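PDB 3WKY: prophenoloxidase b from Marsupenaeus japonicus, which is the inactive precursor of a type 3 copper phenoloxidase, which once activated probably hydroxylates monophenols and oxidises o-diphenols. Local coordinates for residues Val430-Trp435 / Pro483-Tyr487; Leu445-Phe449 / Gln579-Gly583; Ser553-Thr557 / Phe569-Pro575; Phe590-Ala596 / Asn654-Val660. All blocks are in the same frame, centred on the assembly; numbering follows the deposited sequence.

Interaction 1 of 4, residues Val430-Trp435 / Pro483-Tyr487; sequences VQEEHW and PDFSY. With NAG (2-acetamido-2-deoxy-beta-D-glucopyranose), chain F.
Pro483 packs against the indole of Trp435. Its CG sits over one face of the five-membered ring, 3.5 Å from the centroid and 13° off the ring normal. This is a CH-pi contact. The two side chains lie side by side and point the same way. With its CG between the backbone N and the carbonyl carbon (chi1 61°), Trp435 brings its indole over the proline. Farther along, Val430 CG2 meets Tyr487 CB at 3.8 Å, and Val430 CG1 comes obliquely to Phe485 CD2 at 4.2 Å. These three residues and Glu432 share one face of the antiparallel pairing between strands 424-432 and 485-493, in a three-stranded sheet of the hemocyanin Ig-like domain. Gln431 and Ser486 form its hydrogen-bonded pair here, with Gln431 N 2.8 Å from Ser486 O and Ser486 N returning to Gln431 O. The ladder closes with Glu433 N bonded to Asp484 O, 2.9 Å apart. The extended side chain of Glu432 lays OE2 against Pro483 CG at 3.3 Å. Its OE1 receives Trp435 NE1 at 3.0 Å from above the carboxylate plane, a bent bond (137° at the hydrogen). Ser441 and His447 also bond to this oxygen. A leucine in place of Trp435 would probably leave Glu432 OE1 with one donor fewer and strip the flat cover from Pro483. At the outer edge, Asp484 OD2 accepts N2 of the NAG on Asn550, 2.8 Å away, while Asp484 OD1 forms a salt bridge with Arg576.

Interaction 2 of 4, residues Leu445-Phe449 / Gln579-Gly583; sequences LLHTF and QVPRG
The peptide carbonyl of Arg582 is the flat group that Thr448 meets. Thr448 OG1 donates to Arg582 O in the carbonyl plane, on a lone pair, at 2.6 Å and a C=O...donor angle of 124°. In the conformer modelled here, the guanidinium of Arg582 is turned back on its own loop. Its NH1 then reaches Gly583 O at 2.9 Å, with that oxygen tilted 24° out of the guanidinium plane. Beside the bond from its hydroxyl, Thr448 CG2 packs on Val580 CG1 at 3.6 Å. The same methyl also lies against the carbonyl oxygen Pro581 O, 3.3 Å away. Thr448 thus splits its two branches. OG1 stands between the backbone N and the carbonyl carbon (chi1 69°) and faces the Arg582 carbonyl, while CG2 faces Val580 and the Pro581 carbonyl. Val580 CG1 also touches Leu446 CB more loosely, at 4.4 Å. The contact joins strand 445-456 of the Ig-like domain to the irregular loop that leads to strand 588-598. That loop is tied in turn to helix 218-239 of the copper domain: Glu236 accepts from Arg582 N and Ser239 bonds to Gly583 N. The Thr448 hydroxyl has a second partner, His664 ND1 on the neighbouring strand 655-664. In this conformer the buried hydroxyl therefore has two partners; since it donates to Arg582 O, it probably accepts from the histidine.

Interaction 3 of 4, residues Ser553-Thr557 / Phe569-Pro575; sequences SILST and FSGCSWP
Ser556 and Ser573 are joined where two parts of the long irregular loop between strands 541-548 and 588-598 of the Ig-like domain run past each other in opposite directions. Ser573 OG receives Ser556 N at 3.0 Å and passes its own proton to Trp574 O. Being both acceptor and donor, this hydroxyl is likely to be fixed in its rotation. Ser556 OG donates to Ser570 O at 2.7 Å, in the carbonyl plane. One backbone-to-backbone bond joins the two segments, Trp574 N to Ile554 O, longer at 3.2 Å. Apolar groups fill the flanks. Leu555 CB approaches the Phe569 ring off-centre, 28° from its normal, while Ser556 O sits at the ring edge. Ile554 CD1 comes obliquely to Trp574 CD1 at 3.9 Å.

A second shell positions these groups. Cys572 is held by its disulfide to Cys619 and touches helix 193-205, which carries the copper ligands His199 and His203. The Trp574 indole forms a cation-pi contact with Arg232, and its NE1 bonds to Leu578 O. Within the segment, the next residue, Pro575, sets its CD over the rim of one face of that indole, 3.4 Å above its plane.

Interaction 4 of 4, residues Phe590-Ala596 / Asn654-Val660; sequences FHFFVMA and NMMLQEV
Gln658 O receives Phe592 N at 2.8 Å, and a water adds a weak bond to the same oxygen. The amide donor stands well above the carbonyl plane. The water also bonds to His591 ND1, at the edge of the imidazole, and donates to Glu659 OE2 at 2.9 Å. Glu659 OE2 has a salt bridge to Lys510 as well. Backbone pairs continue in both directions, Phe590 with Val660 and Val594 with Met656, each with two bonds. At the far end Ala596 N gives to Asn654 O. Asn654 ND2 answers by donating to Ala596 O at 3.1 Å, nearly in its own amide plane, and it also reaches Leu419 O. A valine at Asn654 would probably leave the carbonyls of Ala596 and Leu419 without this donor, with the backbone bond from Ala596 N still possible.

On one face, Met655 SD lies 3.9 Å from Phe593 CE2, an oblique Met-aromatic contact. Extended chains run alongside each other at Met595 and Met655, whose CE atoms are 3.8 Å apart. Leu657 CD2 meets His591 ND1 at 3.7 Å. Helix 645-650 packs on His591, Phe593 and Met655 here. On the other, Gln658 CG packs on Phe592 CB at 3.7 Å in the conformer given. With CG anti to the backbone N (chi1 -169°), the Phe592 ring turns so that CD2 meets Val660 CG1. Val594, Met656 and Gln658 here touch strand 424-432 of the second sheet. Two neighbouring antiparallel strands, one face packed on another sheet, are characteristic of the beta-sandwich of the hemocyanin Ig-like domain.

In the fold
All four contacts belong to the Ig-like domain. Interactions 1 and 4 each pair neighbouring strands, one in each of its two sheets. They meet face to face, where Val430 and Tyr487 reach Phe592. Interactions 2, 3 and 4 are buried, and interaction 4 relies on a long backbone ladder. Interaction 1 is only partly buried and ends at a glycan. Interactions 2 and 3 involve the irregular loop before strand 588-598, and there side-chain hydroxyls do much of the bonding. Interaction 3 is nested within the chain closed by interaction 2, and Gln579 touches Leu555 and Trp574. Interaction 2 is linked to interaction 1 through His447 and Glu432, and to interaction 4 through Pro581 and Phe590.

Interaction 1 of 4, residues Val430-Trp435 / Pro483-Tyr487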
# COMPACT_ATOMS: atom_id res chain seq x y z
N VAL A 430 -46.78 -16.83 25.92
CA VAL A 430 -45.62 -17.63 26.27
C VAL A 430 -45.45 -17.56 27.78
O VAL A 430 -45.57 -16.48 28.38
CB VAL A 430 -44.36 -17.08 25.54
CG1 VAL A 430 -43.10 -17.75 26.06
CG2 VAL A 430 -44.49 -17.29 24.04
N GLN A 431 -45.17 -18.70 28.40
CA GLN A 431 -45.05 -18.73 29.86
C GLN A 431 -43.92 -19.63 30.34
O GLN A 431 -43.91 -20.85 30.10
CB GLN A 431 -46.37 -19.15 30.52
CG GLN A 431 -46.28 -19.28 32.04
CD GLN A 431 -46.01 -17.95 32.73
OE1 GLN A 431 -46.70 -16.96 32.50
NE2 GLN A 431 -44.98 -17.92 33.58
N GLU A 432 -42.97 -19.02 31.03
CA GLU A 432 -41.86 -19.75 31.60
C GLU A 432 -42.39 -20.63 32.73
O GLU A 432 -43.23 -20.20 33.52
CB GLU A 432 -40.83 -18.78 32.15
CG GLU A 432 -39.53 -19.43 32.56
CD GLU A 432 -38.43 -18.41 32.77
OE1 GLU A 432 -38.51 -17.63 33.74
OE2 GLU A 432 -37.48 -18.41 31.95
N GLU A 433 -41.89 -21.86 32.79
CA GLU A 433 -42.30 -22.81 33.81
C GLU A 433 -41.63 -22.48 35.15
O GLU A 433 -40.68 -21.69 35.20
CB GLU A 433 -41.95 -24.23 33.39
CG GLU A 433 -43.12 -25.23 33.44
CD GLU A 433 -44.22 -24.91 32.45
OE1 GLU A 433 -44.29 -25.57 31.38
OE2 GLU A 433 -45.04 -24.01 32.73
N HIS A 434 -42.14 -23.07 36.23
CA HIS A 434 -41.54 -22.89 37.55
C HIS A 434 -40.11 -23.42 37.55
O HIS A 434 -39.85 -24.53 37.09
CB HIS A 434 -42.34 -23.64 38.61
CG HIS A 434 -41.63 -23.77 39.93
ND1 HIS A 434 -40.81 -24.84 40.23
CD2 HIS A 434 -41.61 -22.97 41.01
CE1 HIS A 434 -40.31 -24.69 41.44
NE2 HIS A 434 -40.79 -23.56 41.94
N TRP A 435 -39.18 -22.62 38.07
CA TRP A 435 -37.79 -23.05 38.14
C TRP A 435 -37.10 -22.66 39.45
O TRP A 435 -36.06 -23.21 39.80
CB TRP A 435 -36.99 -22.56 36.92
CG TRP A 435 -36.93 -21.07 36.77
CD1 TRP A 435 -37.79 -20.27 36.07
CD2 TRP A 435 -35.93 -20.20 37.32
NE1 TRP A 435 -37.38 -18.96 36.15
CE2 TRP A 435 -36.25 -18.89 36.91
CE3 TRP A 435 -34.79 -20.40 38.11
CZ2 TRP A 435 -35.48 -17.78 37.27
CZ3 TRP A 435 -34.03 -19.30 38.47
CH2 TRP A 435 -34.38 -18.01 38.06
N PRO A 483 -34.60 -21.98 31.83
CA PRO A 483 -35.75 -22.74 32.36
C PRO A 483 -36.64 -23.26 31.24
O PRO A 483 -36.70 -22.61 30.18
CB PRO A 483 -36.53 -21.70 33.17
CG PRO A 483 -35.54 -20.63 33.49
CD PRO A 483 -34.59 -20.59 32.31
N ASP A 484 -37.34 -24.38 31.45
CA ASP A 484 -38.38 -24.80 30.51
C ASP A 484 -39.41 -23.69 30.33
O ASP A 484 -39.64 -22.89 31.25
CB ASP A 484 -39.12 -26.05 30.99
CG ASP A 484 -38.25 -27.30 30.99
OD1 ASP A 484 -37.21 -27.32 30.30
OD2 ASP A 484 -38.62 -28.27 31.69
N PHE A 485 -40.04 -23.64 29.16
CA PHE A 485 -41.17 -22.75 28.95
C PHE A 485 -42.19 -23.43 28.06
O PHE A 485 -41.89 -24.42 27.39
CB PHE A 485 -40.74 -21.40 28.34
CG PHE A 485 -40.11 -21.51 26.98
CD1 PHE A 485 -38.74 -21.75 26.85
CD2 PHE A 485 -40.86 -21.34 25.82
CE1 PHE A 485 -38.15 -21.85 25.60
CE2 PHE A 485 -40.28 -21.43 24.57
CZ PHE A 485 -38.91 -21.68 24.46
N SER A 486 -43.42 -22.92 28.08
CA SER A 486 -44.42 -23.38 27.14
C SER A 486 -45.05 -22.18 26.45
O SER A 486 -44.85 -21.03 26.86
CB SER A 486 -45.51 -24.18 27.85
OG SER A 486 -46.37 -23.31 28.56
N TYR A 487 -45.79 -22.44 25.38
CA TYR A 487 -46.54 -21.38 24.71
C TYR A 487 -47.91 -21.93 24.31
O TYR A 487 -48.06 -23.14 24.10
CB TYR A 487 -45.79 -20.81 23.50
CG TYR A 487 -45.57 -21.78 22.36
CD1 TYR A 487 -46.59 -22.07 21.46
CD2 TYR A 487 -44.34 -22.39 22.16
CE1 TYR A 487 -46.40 -22.95 20.43
CE2 TYR A 487 -44.13 -23.27 21.12
CZ TYR A 487 -45.16 -23.55 20.25
OH TYR A 487 -44.97 -24.43 19.22
C1 NAG F . -36.81 -30.76 29.69
C2 NAG F . -37.46 -31.42 30.91
C3 NAG F . -36.63 -31.13 32.15
C4 NAG F . -35.21 -31.64 31.94
C5 NAG F . -34.62 -31.13 30.62
C6 NAG F . -33.33 -31.87 30.30
C7 NAG F . -39.83 -31.91 31.08
C8 NAG F . -41.10 -31.52 31.79
N2 NAG F . -38.84 -31.01 31.08
O3 NAG F . -37.18 -31.78 33.27
O4 NAG F . -34.38 -31.21 33.00
O5 NAG F . -35.51 -31.32 29.53
O6 NAG F . -33.66 -33.13 29.75
O7 NAG F . -39.74 -33.01 30.53

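Interaction 2 of 4, residues Leu445-Phe449 / Gln579-Gly583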
# COMPACT_ATOMS: atom_id res chain seq x y z
N LEU A 445 -42.00 -13.61 29.24
CA LEU A 445 -40.64 -13.35 29.68
C LEU A 445 -39.88 -14.66 29.82
O LEU A 445 -40.34 -15.60 30.49
CB LEU A 445 -40.64 -12.60 31.02
CG LEU A 445 -39.28 -12.34 31.69
CD1 LEU A 445 -38.40 -11.42 30.84
CD2 LEU A 445 -39.45 -11.77 33.09
N LEU A 446 -38.71 -14.74 29.18
CA LEU A 446 -37.86 -15.92 29.27
C LEU A 446 -36.53 -15.54 29.90
O LEU A 446 -36.08 -14.39 29.77
CB LEU A 446 -37.61 -16.52 27.88
CG LEU A 446 -38.85 -16.98 27.10
CD1 LEU A 446 -38.44 -17.60 25.77
CD2 LEU A 446 -39.67 -17.97 27.92
N HIS A 447 -35.90 -16.48 30.61
CA HIS A 447 -34.62 -16.18 31.23
C HIS A 447 -33.52 -17.11 30.76
O HIS A 447 -33.77 -18.20 30.25
CB HIS A 447 -34.71 -16.28 32.76
CG HIS A 447 -35.51 -15.19 33.40
ND1 HIS A 447 -36.83 -15.36 33.76
CD2 HIS A 447 -35.19 -13.92 33.73
CE1 HIS A 447 -37.29 -14.24 34.29
NE2 HIS A 447 -36.31 -13.35 34.29
N THR A 448 -32.29 -16.64 30.91
CA THR A 448 -31.13 -17.50 30.68
C THR A 448 -30.14 -17.25 31.80
O THR A 448 -30.19 -16.21 32.47
CB THR A 448 -30.40 -17.28 29.33
OG1 THR A 448 -29.77 -15.99 29.32
CG2 THR A 448 -31.37 -17.39 28.15
N PHE A 449 -29.28 -18.23 32.06
CA PHE A 449 -28.25 -18.09 33.09
C PHE A 449 -27.19 -19.17 32.93
O PHE A 449 -27.37 -20.10 32.13
CB PHE A 449 -28.86 -18.15 34.51
CG PHE A 449 -29.98 -19.15 34.64
CD1 PHE A 449 -29.74 -20.51 34.50
CD2 PHE A 449 -31.26 -18.72 34.92
CE1 PHE A 449 -30.77 -21.42 34.63
CE2 PHE A 449 -32.30 -19.63 35.05
CZ PHE A 449 -32.05 -20.98 34.90
N GLN A 579 -31.23 -23.32 23.48
CA GLN A 579 -32.49 -23.14 22.79
C GLN A 579 -33.00 -21.69 22.84
O GLN A 579 -33.72 -21.24 21.95
CB GLN A 579 -33.53 -24.07 23.41
CG GLN A 579 -34.90 -24.03 22.79
CD GLN A 579 -35.75 -25.14 23.37
OE1 GLN A 579 -35.44 -25.66 24.45
NE2 GLN A 579 -36.81 -25.53 22.66
N VAL A 580 -32.62 -20.97 23.89
CA VAL A 580 -33.05 -19.59 24.07
C VAL A 580 -31.82 -18.69 23.93
O VAL A 580 -30.81 -18.94 24.58
CB VAL A 580 -33.69 -19.41 25.48
CG1 VAL A 580 -34.04 -17.94 25.77
CG2 VAL A 580 -34.94 -20.31 25.60
N PRO A 581 -31.90 -17.66 23.07
CA PRO A 581 -30.78 -16.70 23.00
C PRO A 581 -30.51 -16.09 24.38
O PRO A 581 -31.44 -15.97 25.18
CB PRO A 581 -31.30 -15.63 22.03
CG PRO A 581 -32.25 -16.38 21.13
CD PRO A 581 -32.94 -17.38 22.06
N ARG A 582 -29.27 -15.71 24.66
CA ARG A 582 -28.87 -15.21 25.98
C ARG A 582 -29.76 -14.08 26.49
O ARG A 582 -30.20 -14.10 27.65
CB ARG A 582 -27.42 -14.72 25.95
CG ARG A 582 -26.88 -14.18 27.27
CD ARG A 582 -25.58 -13.39 27.00
NE ARG A 582 -24.90 -12.87 28.19
CZ ARG A 582 -25.15 -11.69 28.76
NH1 ARG A 582 -26.09 -10.89 28.28
NH2 ARG A 582 -24.45 -11.31 29.83
N GLY A 583 -30.03 -13.10 25.64
CA GLY A 583 -30.75 -11.92 26.08
C GLY A 583 -29.86 -11.04 26.94
O GLY A 583 -28.65 -11.29 27.06

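Interaction 3 of 4, residues Ser553-Thr557 / Phe569-Pro575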
# COMPACT_ATOMS: atom_id res chain seq x y z
N SER A 553 -39.48 -28.82 17.62
CA SER A 553 -39.02 -29.50 16.41
C SER A 553 -37.50 -29.43 16.23
O SER A 553 -36.93 -30.27 15.52
CB SER A 553 -39.69 -28.86 15.20
OG SER A 553 -39.48 -27.46 15.21
N ILE A 554 -36.84 -28.46 16.84
CA ILE A 554 -35.38 -28.32 16.62
C ILE A 554 -34.56 -29.26 17.51
O ILE A 554 -33.36 -29.45 17.30
CB ILE A 554 -34.88 -26.87 16.78
CG1 ILE A 554 -34.87 -26.46 18.25
CG2 ILE A 554 -35.71 -25.90 15.89
CD1 ILE A 554 -34.38 -25.03 18.51
N LEU A 555 -35.22 -29.85 18.50
CA LEU A 555 -34.58 -30.82 19.39
C LEU A 555 -34.83 -32.24 18.90
O LEU A 555 -35.77 -32.47 18.14
CB LEU A 555 -35.13 -30.66 20.82
CG LEU A 555 -35.01 -29.26 21.42
CD1 LEU A 555 -35.70 -29.17 22.78
CD2 LEU A 555 -33.53 -28.86 21.54
N SER A 556 -34.00 -33.19 19.31
CA SER A 556 -34.27 -34.59 18.99
C SER A 556 -35.23 -35.13 20.06
O SER A 556 -36.14 -34.44 20.48
CB SER A 556 -32.98 -35.41 18.98
OG SER A 556 -32.36 -35.37 20.25
N THR A 557 -34.99 -36.36 20.52
CA THR A 557 -35.80 -36.92 21.60
C THR A 557 -34.97 -37.22 22.84
O THR A 557 -35.40 -36.97 23.97
CB THR A 557 -36.52 -38.20 21.15
OG1 THR A 557 -35.57 -39.09 20.56
CG2 THR A 557 -37.60 -37.87 20.13
N PHE A 569 -30.28 -34.05 25.31
CA PHE A 569 -30.81 -34.68 24.11
C PHE A 569 -29.71 -35.42 23.36
O PHE A 569 -28.57 -34.96 23.30
CB PHE A 569 -31.53 -33.65 23.24
CG PHE A 569 -32.87 -33.24 23.79
CD1 PHE A 569 -32.96 -32.48 24.94
CD2 PHE A 569 -34.04 -33.64 23.16
CE1 PHE A 569 -34.20 -32.11 25.46
CE2 PHE A 569 -35.28 -33.27 23.67
CZ PHE A 569 -35.36 -32.51 24.82
N SER A 570 -30.06 -36.57 22.81
CA SER A 570 -29.08 -37.46 22.20
C SER A 570 -29.20 -37.42 20.68
O SER A 570 -30.13 -36.83 20.13
CB SER A 570 -29.29 -38.89 22.71
OG SER A 570 -30.54 -39.39 22.29
N GLY A 571 -28.24 -38.05 20.01
CA GLY A 571 -28.23 -38.07 18.55
C GLY A 571 -27.95 -36.68 18.01
O GLY A 571 -27.12 -35.96 18.55
N CYS A 572 -28.67 -36.32 16.95
CA CYS A 572 -28.50 -35.02 16.30
C CYS A 572 -29.58 -34.05 16.78
O CYS A 572 -30.76 -34.21 16.47
CB CYS A 572 -28.58 -35.20 14.78
SG CYS A 572 -28.05 -33.76 13.81
N SER A 573 -29.18 -33.04 17.54
CA SER A 573 -30.14 -32.12 18.17
C SER A 573 -29.54 -30.74 18.35
O SER A 573 -28.38 -30.62 18.79
CB SER A 573 -30.53 -32.67 19.55
OG SER A 573 -31.47 -31.82 20.21
N TRP A 574 -30.30 -29.68 18.07
CA TRP A 574 -29.87 -28.36 18.53
C TRP A 574 -29.73 -28.48 20.04
O TRP A 574 -30.55 -29.14 20.67
CB TRP A 574 -30.89 -27.27 18.18
CG TRP A 574 -30.37 -25.92 18.58
CD1 TRP A 574 -30.70 -25.21 19.70
CD2 TRP A 574 -29.37 -25.15 17.89
NE1 TRP A 574 -29.98 -24.03 19.73
CE2 TRP A 574 -29.16 -23.97 18.64
CE3 TRP A 574 -28.66 -25.34 16.71
CZ2 TRP A 574 -28.25 -22.98 18.24
CZ3 TRP A 574 -27.75 -24.35 16.31
CH2 TRP A 574 -27.56 -23.20 17.07
N PRO A 575 -28.67 -27.90 20.64
CA PRO A 575 -28.52 -28.08 22.09
C PRO A 575 -29.67 -27.46 22.89
O PRO A 575 -29.96 -26.27 22.73
CB PRO A 575 -27.22 -27.33 22.41
CG PRO A 575 -26.46 -27.36 21.13
CD PRO A 575 -27.50 -27.22 20.04

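Interaction 4 of 4, residues Phe590-Ala596 / Asn654-Val660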
# COMPACT_ATOMS: atom_id res chain seq x y z
N PHE A 590 -37.78 -9.63 21.37
CA PHE A 590 -37.78 -10.48 20.18
C PHE A 590 -39.16 -10.60 19.56
O PHE A 590 -40.17 -10.67 20.28
CB PHE A 590 -37.30 -11.90 20.52
CG PHE A 590 -35.84 -11.99 20.86
CD1 PHE A 590 -35.38 -11.62 22.11
CD2 PHE A 590 -34.93 -12.51 19.94
CE1 PHE A 590 -34.03 -11.72 22.44
CE2 PHE A 590 -33.58 -12.62 20.25
CZ PHE A 590 -33.13 -12.22 21.51
N HIS A 591 -39.20 -10.64 18.23
CA HIS A 591 -40.41 -11.03 17.52
C HIS A 591 -40.62 -12.53 17.69
O HIS A 591 -39.66 -13.30 17.63
CB HIS A 591 -40.29 -10.75 16.03
CG HIS A 591 -40.22 -9.29 15.67
ND1 HIS A 591 -41.22 -8.40 15.99
CD2 HIS A 591 -39.30 -8.59 14.97
CE1 HIS A 591 -40.90 -7.20 15.52
NE2 HIS A 591 -39.74 -7.29 14.90
N PHE A 592 -41.88 -12.94 17.84
CA PHE A 592 -42.26 -14.35 17.95
C PHE A 592 -43.36 -14.52 16.91
O PHE A 592 -44.54 -14.25 17.16
CB PHE A 592 -42.76 -14.59 19.38
CG PHE A 592 -42.96 -16.04 19.77
CD1 PHE A 592 -44.19 -16.67 19.57
CD2 PHE A 592 -41.96 -16.74 20.44
CE1 PHE A 592 -44.39 -18.00 19.97
CE2 PHE A 592 -42.15 -18.06 20.84
CZ PHE A 592 -43.38 -18.69 20.61
N PHE A 593 -42.96 -14.91 15.70
CA PHE A 593 -43.87 -15.00 14.56
C PHE A 593 -44.57 -16.35 14.56
O PHE A 593 -43.92 -17.39 14.74
CB PHE A 593 -43.05 -14.85 13.26
CG PHE A 593 -43.81 -15.20 11.98
CD1 PHE A 593 -43.90 -16.52 11.53
CD2 PHE A 593 -44.34 -14.20 11.19
CE1 PHE A 593 -44.56 -16.84 10.35
CE2 PHE A 593 -45.01 -14.50 10.00
CZ PHE A 593 -45.11 -15.83 9.58
N VAL A 594 -45.89 -16.35 14.36
CA VAL A 594 -46.68 -17.58 14.35
C VAL A 594 -47.52 -17.65 13.08
O VAL A 594 -48.28 -16.72 12.79
CB VAL A 594 -47.63 -17.65 15.57
CG1 VAL A 594 -48.45 -18.95 15.55
CG2 VAL A 594 -46.85 -17.50 16.87
N MET A 595 -47.41 -18.75 12.34
CA MET A 595 -48.27 -18.96 11.18
C MET A 595 -48.97 -20.32 11.21
O MET A 595 -48.35 -21.35 11.48
CB MET A 595 -47.48 -18.82 9.88
CG MET A 595 -48.32 -18.98 8.62
SD MET A 595 -47.28 -18.86 7.15
CE MET A 595 -48.50 -18.85 5.82
N ALA A 596 -50.28 -20.32 10.96
CA ALA A 596 -51.03 -21.57 10.82
C ALA A 596 -51.19 -21.84 9.33
O ALA A 596 -51.81 -21.06 8.60
CB ALA A 596 -52.39 -21.46 11.51
N ASN A 654 -54.11 -15.86 9.08
CA ASN A 654 -53.43 -17.06 9.59
C ASN A 654 -52.02 -16.78 10.11
O ASN A 654 -51.27 -17.71 10.41
CB ASN A 654 -53.40 -18.18 8.55
CG ASN A 654 -52.72 -17.76 7.26
OD1 ASN A 654 -52.80 -16.60 6.84
ND2 ASN A 654 -52.07 -18.72 6.60
N MET A 655 -51.68 -15.50 10.24
CA MET A 655 -50.40 -15.13 10.84
C MET A 655 -50.62 -14.16 11.99
O MET A 655 -51.49 -13.28 11.92
CB MET A 655 -49.48 -14.47 9.82
CG MET A 655 -49.19 -15.25 8.56
SD MET A 655 -48.09 -14.20 7.55
CE MET A 655 -48.08 -15.11 6.01
N MET A 656 -49.82 -14.32 13.04
CA MET A 656 -49.84 -13.36 14.15
C MET A 656 -48.42 -13.07 14.62
O MET A 656 -47.58 -13.96 14.68
CB MET A 656 -50.70 -13.88 15.31
CG MET A 656 -50.69 -12.97 16.55
SD MET A 656 -52.16 -13.21 17.59
CE MET A 656 -53.43 -12.47 16.56
N LEU A 657 -48.16 -11.81 14.96
CA LEU A 657 -46.84 -11.42 15.45
C LEU A 657 -46.88 -11.14 16.94
O LEU A 657 -47.44 -10.14 17.39
CB LEU A 657 -46.33 -10.18 14.70
CG LEU A 657 -44.92 -9.74 15.07
CD1 LEU A 657 -43.90 -10.77 14.58
CD2 LEU A 657 -44.62 -8.34 14.51
N GLN A 658 -46.28 -12.04 17.71
CA GLN A 658 -46.20 -11.90 19.15
C GLN A 658 -44.80 -11.33 19.49
O GLN A 658 -43.95 -11.19 18.61
CB GLN A 658 -46.53 -13.26 19.81
CG GLN A 658 -45.87 -13.63 21.14
CD GLN A 658 -46.65 -13.20 22.37
OE1 GLN A 658 -47.52 -12.33 22.32
NE2 GLN A 658 -46.33 -13.82 23.51
N GLU A 659 -44.59 -11.01 20.76
CA GLU A 659 -43.34 -10.43 21.20
C GLU A 659 -42.99 -11.03 22.56
O GLU A 659 -43.86 -11.19 23.42
CB GLU A 659 -43.54 -8.92 21.33
CG GLU A 659 -42.31 -8.10 21.19
CD GLU A 659 -42.61 -6.61 21.06
OE1 GLU A 659 -42.65 -5.91 22.09
OE2 GLU A 659 -42.82 -6.14 19.91
N VAL A 660 -41.72 -11.40 22.75
CA VAL A 660 -41.27 -11.86 24.06
C VAL A 660 -40.04 -11.07 24.49
O VAL A 660 -39.36 -10.47 23.65
CB VAL A 660 -40.95 -13.38 24.09
CG1 VAL A 660 -42.16 -14.18 23.64
CG2 VAL A 660 -39.72 -13.71 23.25
O HOH W 1 -43.32 -7.94 17.73